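Local coordinates for protein APL1 (Anopheles gambiae, PDB 3O6N) that probably pairs with the leucine-rich repeat protein LRIM1 in a complex that regulates complement-like immunity in the mosquito, at residues L333-S336 against T337-L341; R312-P315 against Q316-L320; V50-N54 against S55-K59. All blocks are in the same frame, centred on the assembly; numbering follows the deposited sequence.

Contact 1: residues L333-S336 against T337-L341; sequences LKLS and THHTL
With chi1 at 73°, H339 CG stands between its own backbone N and carbonyl carbon, and L335, its CG turned away from the carbonyl carbon (chi1 -67°), brings CD1 over the imidazole. That methyl lies 4.0 Å from the H339 ring centroid and almost on the ring normal, a CH-pi contact centred on one face. L335 CD1 also meets L341 CD1 at 3.6 Å, the two side chains crossing at about a right angle. The edge of the imidazole is held as well: L341 N donates to H339 ND1 at 3.1 Å, close to the ring plane, and NE2 bonds to N362 O, so both ring nitrogens are engaged and the ring's rotation is fixed. The backbone here forms a type I beta turn from S336 to H339, closed by H339 N to S336 O at 3.2 Å, the donor standing well above the carbonyl plane. Within the turn, S336 CB sits over one face of the H338 ring, offset toward its rim, 3.9 Å from the centroid, while S336 OG bonds to D318 OD2. L335 also packs on F317 and L359. Such a turn, leading from the convex side into strand 343-345, belongs to a leucine-rich repeat solenoid near its C-terminal end.

Contact 2: residues R312-P315 against Q316-L320; sequences RNQP and QFDRL
N313 CB lies over one face of the F317 ring, 3.8 Å from the centroid and displaced toward the rim, where CZ approaches to 3.5 Å. The contact is a CH-pi overlap one helical turn apart. F317 chi1 of -65° sets the ring beside its own backbone N and folds it back along the preceding turn, so that the phenyl also runs past the N313 carbonyl. That carbonyl is shared: F317 N donates to N313 O at 3.0 Å in a nearly straight bond (169°) lying in the carbonyl plane, and Q316 N adds a weak bond to the same oxygen. The next turn is closed by D318 N to Q314 O at 2.8 Å.

The polar side chains find their partners in neighbouring loops of the protein. N313 is at the N-cap position without making a capping bond; OD1 instead accepts from L289 N and ND2 bonds to L287 O, joining the start of the helix to strand 286-288 and the loop after it, while ND2 also bonds to V310 O just upstream. Q314 CG comes within 3.3 Å of D318 OD2, with the amide and carboxylate planes nearly perpendicular. S336 OG, the partner of the carboxylate, also takes a weak hydrogen bond from Q314 NE2. R319 lays its CG 3.4 Å from P315 O and sends NH2 to P295 O. F317 meanwhile packs against L300 and L333 in the interior. A short helix of this kind, set between strands 299-301 and 322-324 with a buried aromatic ring, forms part of the convex side of a leucine-rich repeat solenoid.

Contact 3: residues V50-N54 against S55-K59; sequences VTFKN and STMRK
A tight bend where strand 49-53 gives way to the short strand 56-57, near the N-terminal end of the leucine-rich repeat solenoid, holds a Met-aromatic contact between F52 and M57. The M57 methyl does the touching: CE lies over one face of the F52 ring, 4.0 Å from the centroid and shifted toward the rim, with its shortest approach to CZ at 3.6 Å. SD stands farther off, 4.8 Å from the same centroid and oblique to the ring. The bend in the methionine chain at chi3 (-69°) swings CE back over the phenyl, and the two side chains cross at about a right angle.

In the solenoid, strand 49-53 runs parallel between strands 21-24 and 73-75, and the chain turns away from this array at N54, whose positive phi (50°) makes the corner. F52 and M57 therefore face each other from the two arms of the bend, their side chains directed into the interior of the coil. F37 borders both, F23 meets the F52 ring with planes at about 30°, and L76 and L79 lie close by.

S55 sits at the inside of the corner. Its buried hydroxyl donates to K53 O, OG lying 2.9 Å from that oxygen and well above the carbonyl plane, and it also bonds to V26 N in the neighbouring coil. OG comes near the plane of the F52 ring at its edge, 4.0 Å from CD1, while S55 CB is 3.9 Å from F52 CB.

From the N terminus, contact 3 comes first and closes the bend between strands 49-53 and 56-57, near the start of the solenoid. Many coils later contact 2 closes a short helical loop on the way from strand 299-301 to strand 322-324, and contact 1 then closes a turn ahead of strand 343-345. The three follow in series, neither nested nor crossed. Contacts 1 and 2 touch, their centres about 7 Å apart: T340 OG1 lies 2.8 Å from L320 O, a probable hydrogen bond that ties successive coils together. Contact 3 lies on the opposite side of the chain's centre, its centre about 58 Å from that of contact 2.

Contact 1: residues L333-S336 against T337-L341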
# COMPACT_ATOMS: atom_id res chain seq x y z
N LEU A 333 -31.59 -6.81 -14.56
CA LEU A 333 -30.30 -6.72 -15.22
C LEU A 333 -30.48 -7.17 -16.66
O LEU A 333 -31.10 -8.20 -16.93
CB LEU A 333 -29.28 -7.62 -14.52
CG LEU A 333 -27.87 -7.64 -15.13
CD1 LEU A 333 -27.22 -6.26 -15.00
CD2 LEU A 333 -27.00 -8.72 -14.50
N LYS A 334 -29.94 -6.39 -17.59
CA LYS A 334 -30.02 -6.72 -19.01
C LYS A 334 -28.63 -6.83 -19.62
O LYS A 334 -27.78 -5.97 -19.39
CB LYS A 334 -30.81 -5.66 -19.78
CG LYS A 334 -32.31 -5.70 -19.56
CD LYS A 334 -32.99 -4.63 -20.40
CE LYS A 334 -34.50 -4.67 -20.26
NZ LYS A 334 -35.14 -3.58 -21.05
N LEU A 335 -28.40 -7.88 -20.39
CA LEU A 335 -27.14 -8.06 -21.10
C LEU A 335 -27.42 -8.33 -22.57
O LEU A 335 -28.41 -8.99 -22.91
CB LEU A 335 -26.34 -9.22 -20.50
CG LEU A 335 -25.79 -9.08 -19.08
CD1 LEU A 335 -25.10 -10.37 -18.67
CD2 LEU A 335 -24.82 -7.91 -18.97
N SER A 336 -26.56 -7.82 -23.44
CA SER A 336 -26.67 -8.09 -24.87
C SER A 336 -26.20 -9.50 -25.18
O SER A 336 -25.47 -10.10 -24.40
CB SER A 336 -25.82 -7.09 -25.67
OG SER A 336 -26.30 -5.76 -25.49
N THR A 337 -26.62 -10.02 -26.33
CA THR A 337 -26.24 -11.37 -26.74
C THR A 337 -24.72 -11.51 -26.82
O THR A 337 -24.18 -12.59 -26.61
CB THR A 337 -26.86 -11.72 -28.11
OG1 THR A 337 -28.27 -11.47 -28.08
CG2 THR A 337 -26.62 -13.19 -28.44
N HIS A 338 -24.05 -10.40 -27.11
CA HIS A 338 -22.61 -10.42 -27.37
C HIS A 338 -21.77 -9.91 -26.20
O HIS A 338 -20.61 -9.54 -26.38
CB HIS A 338 -22.31 -9.58 -28.61
CG HIS A 338 -22.75 -8.15 -28.49
ND1 HIS A 338 -22.04 -7.21 -27.78
CD2 HIS A 338 -23.83 -7.51 -28.98
CE1 HIS A 338 -22.66 -6.05 -27.84
NE2 HIS A 338 -23.75 -6.20 -28.57
N HIS A 339 -22.34 -9.89 -25.00
CA HIS A 339 -21.60 -9.42 -23.82
C HIS A 339 -20.36 -10.28 -23.60
O HIS A 339 -20.30 -11.43 -24.04
CB HIS A 339 -22.48 -9.45 -22.58
CG HIS A 339 -22.74 -10.83 -22.06
ND1 HIS A 339 -21.87 -11.48 -21.22
CD2 HIS A 339 -23.77 -11.69 -22.28
CE1 HIS A 339 -22.35 -12.68 -20.93
NE2 HIS A 339 -23.50 -12.83 -21.56
N THR A 340 -19.37 -9.73 -22.92
CA THR A 340 -18.09 -10.41 -22.74
C THR A 340 -17.85 -10.91 -21.32
O THR A 340 -16.72 -11.27 -20.97
CB THR A 340 -16.91 -9.48 -23.14
OG1 THR A 340 -17.04 -8.23 -22.45
CG2 THR A 340 -16.92 -9.23 -24.63
N LEU A 341 -18.89 -10.95 -20.50
CA LEU A 341 -18.73 -11.35 -19.10
C LEU A 341 -18.25 -12.80 -18.95
O LEU A 341 -18.77 -13.71 -19.60
CB LEU A 341 -20.02 -11.13 -18.30
CG LEU A 341 -20.36 -9.67 -17.98
CD1 LEU A 341 -21.78 -9.53 -17.46
CD2 LEU A 341 -19.35 -9.09 -17.00

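Contact 2: residues R312-P315 against Q316-L320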
# COMPACT_ATOMS: atom_id res chain seq x y z
N ARG A 312 -30.02 0.32 -16.79
CA ARG A 312 -29.60 1.27 -17.81
C ARG A 312 -28.09 1.24 -18.05
O ARG A 312 -27.60 1.78 -19.04
CB ARG A 312 -30.06 2.69 -17.46
CG ARG A 312 -31.55 2.88 -17.61
CD ARG A 312 -31.97 4.30 -17.25
NE ARG A 312 -33.39 4.52 -17.50
CZ ARG A 312 -34.02 5.66 -17.26
NH1 ARG A 312 -33.36 6.69 -16.75
NH2 ARG A 312 -35.32 5.78 -17.53
N ASN A 313 -27.36 0.59 -17.15
CA ASN A 313 -25.90 0.50 -17.28
C ASN A 313 -25.44 -0.59 -18.24
O ASN A 313 -24.25 -0.87 -18.34
CB ASN A 313 -25.26 0.30 -15.91
CG ASN A 313 -25.30 1.55 -15.05
OD1 ASN A 313 -24.44 2.43 -15.17
ND2 ASN A 313 -26.31 1.64 -14.19
N GLN A 314 -26.40 -1.19 -18.95
CA GLN A 314 -26.10 -2.26 -19.90
C GLN A 314 -24.86 -2.03 -20.78
O GLN A 314 -24.02 -2.92 -20.90
CB GLN A 314 -27.31 -2.55 -20.79
CG GLN A 314 -27.07 -3.67 -21.79
CD GLN A 314 -28.31 -4.05 -22.57
OE1 GLN A 314 -29.39 -3.51 -22.34
NE2 GLN A 314 -28.16 -4.99 -23.49
N PRO A 315 -24.75 -0.85 -21.41
CA PRO A 315 -23.60 -0.61 -22.30
C PRO A 315 -22.26 -0.72 -21.58
O PRO A 315 -21.27 -1.13 -22.20
CB PRO A 315 -23.83 0.82 -22.81
CG PRO A 315 -24.83 1.42 -21.87
CD PRO A 315 -25.69 0.28 -21.42
N GLN A 316 -22.21 -0.36 -20.30
CA GLN A 316 -20.99 -0.53 -19.52
C GLN A 316 -20.78 -2.00 -19.17
O GLN A 316 -19.68 -2.53 -19.33
CB GLN A 316 -21.05 0.31 -18.24
CG GLN A 316 -19.80 0.19 -17.37
CD GLN A 316 -18.57 0.80 -18.03
OE1 GLN A 316 -18.25 1.96 -17.81
NE2 GLN A 316 -17.88 0.00 -18.84
N PHE A 317 -21.84 -2.65 -18.70
CA PHE A 317 -21.78 -4.06 -18.30
C PHE A 317 -21.39 -4.98 -19.46
O PHE A 317 -20.66 -5.95 -19.27
CB PHE A 317 -23.12 -4.52 -17.74
CG PHE A 317 -23.53 -3.83 -16.46
CD1 PHE A 317 -22.59 -3.23 -15.64
CD2 PHE A 317 -24.87 -3.79 -16.09
CE1 PHE A 317 -22.97 -2.60 -14.47
CE2 PHE A 317 -25.25 -3.16 -14.91
CZ PHE A 317 -24.30 -2.57 -14.10
N ASP A 318 -21.89 -4.67 -20.65
CA ASP A 318 -21.69 -5.50 -21.84
C ASP A 318 -20.22 -5.69 -22.20
O ASP A 318 -19.86 -6.67 -22.86
CB ASP A 318 -22.42 -4.91 -23.05
CG ASP A 318 -23.88 -5.29 -23.11
OD1 ASP A 318 -24.28 -6.28 -22.46
OD2 ASP A 318 -24.63 -4.61 -23.83
N ARG A 319 -19.38 -4.74 -21.78
CA ARG A 319 -17.97 -4.73 -22.14
C ARG A 319 -17.07 -5.34 -21.07
O ARG A 319 -15.86 -5.50 -21.29
CB ARG A 319 -17.49 -3.30 -22.40
CG ARG A 319 -18.36 -2.49 -23.33
CD ARG A 319 -17.80 -1.08 -23.46
NE ARG A 319 -16.42 -1.10 -23.92
CZ ARG A 319 -16.06 -1.02 -25.19
NH1 ARG A 319 -16.98 -0.91 -26.14
NH2 ARG A 319 -14.77 -1.05 -25.52
N LEU A 320 -17.63 -5.66 -19.91
CA LEU A 320 -16.83 -6.15 -18.79
C LEU A 320 -16.48 -7.63 -18.91
O LEU A 320 -17.12 -8.37 -19.65
CB LEU A 320 -17.57 -5.91 -17.47
CG LEU A 320 -17.86 -4.45 -17.12
CD1 LEU A 320 -18.75 -4.39 -15.89
CD2 LEU A 320 -16.55 -3.70 -16.89

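Contact 3: residues V50-N54 against S55-K59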
# COMPACT_ATOMS: atom_id res chain seq x y z
N VAL A 50 28.25 -7.18 4.73
CA VAL A 50 28.28 -7.73 6.08
C VAL A 50 26.91 -8.21 6.54
O VAL A 50 25.94 -7.46 6.51
CB VAL A 50 28.80 -6.69 7.09
CG1 VAL A 50 28.63 -7.20 8.52
CG2 VAL A 50 30.25 -6.35 6.80
N THR A 51 26.85 -9.46 6.96
CA THR A 51 25.63 -10.00 7.54
C THR A 51 25.94 -10.89 8.74
O THR A 51 27.09 -11.27 8.96
CB THR A 51 24.80 -10.79 6.51
OG1 THR A 51 23.47 -10.96 7.00
CG2 THR A 51 25.42 -12.16 6.27
N PHE A 52 24.91 -11.21 9.50
CA PHE A 52 25.05 -12.03 10.70
C PHE A 52 24.18 -13.26 10.62
O PHE A 52 23.09 -13.23 10.03
CB PHE A 52 24.67 -11.21 11.94
CG PHE A 52 25.62 -10.10 12.25
CD1 PHE A 52 26.49 -10.19 13.32
CD2 PHE A 52 25.65 -8.96 11.46
CE1 PHE A 52 27.37 -9.17 13.61
CE2 PHE A 52 26.53 -7.93 11.74
CZ PHE A 52 27.39 -8.04 12.81
N LYS A 53 24.65 -14.36 11.20
CA LYS A 53 23.86 -15.58 11.28
C LYS A 53 23.85 -16.11 12.71
O LYS A 53 24.88 -16.11 13.38
CB LYS A 53 24.39 -16.64 10.31
CG LYS A 53 24.15 -16.32 8.85
CD LYS A 53 22.67 -16.13 8.57
CE LYS A 53 22.42 -15.76 7.11
NZ LYS A 53 20.98 -15.51 6.85
N ASN A 54 22.68 -16.55 13.17
CA ASN A 54 22.55 -17.08 14.51
C ASN A 54 23.16 -16.13 15.54
O ASN A 54 23.88 -16.56 16.44
CB ASN A 54 23.21 -18.46 14.60
CG ASN A 54 22.38 -19.45 15.40
OD1 ASN A 54 21.82 -19.11 16.44
ND2 ASN A 54 22.31 -20.68 14.91
N SER A 55 22.86 -14.85 15.40
CA SER A 55 23.46 -13.83 16.26
C SER A 55 22.42 -12.94 16.94
O SER A 55 21.29 -12.79 16.46
CB SER A 55 24.42 -12.95 15.46
OG SER A 55 25.47 -13.72 14.90
N THR A 56 22.81 -12.36 18.07
CA THR A 56 22.01 -11.36 18.77
C THR A 56 22.90 -10.22 19.25
O THR A 56 23.97 -10.45 19.83
CB THR A 56 21.26 -11.96 19.97
OG1 THR A 56 22.20 -12.37 20.97
CG2 THR A 56 20.43 -13.16 19.55
N MET A 57 22.47 -8.99 19.01
CA MET A 57 23.16 -7.81 19.51
C MET A 57 22.13 -6.85 20.08
O MET A 57 21.63 -5.98 19.36
CB MET A 57 23.97 -7.13 18.40
CG MET A 57 25.14 -7.95 17.88
SD MET A 57 26.27 -6.96 16.88
CE MET A 57 25.27 -6.64 15.43
N ARG A 58 21.82 -7.00 21.36
CA ARG A 58 20.76 -6.21 21.97
C ARG A 58 21.10 -4.72 21.98
O ARG A 58 20.21 -3.86 21.95
CB ARG A 58 20.42 -6.75 23.36
CG ARG A 58 20.20 -8.26 23.34
CD ARG A 58 19.30 -8.76 24.47
NE ARG A 58 19.26 -10.22 24.51
CZ ARG A 58 18.40 -10.97 23.82
NH1 ARG A 58 17.50 -10.41 23.03
NH2 ARG A 58 18.45 -12.29 23.92
N LYS A 59 22.39 -4.41 22.00
CA LYS A 59 22.86 -3.06 21.73
C LYS A 59 23.90 -3.12 20.61
O LYS A 59 24.85 -3.89 20.69
CB LYS A 59 23.47 -2.42 22.98
CG LYS A 59 24.10 -1.06 22.72
CD LYS A 59 24.53 -0.37 24.01
CE LYS A 59 25.11 1.01 23.73
NZ LYS A 59 25.40 1.77 24.97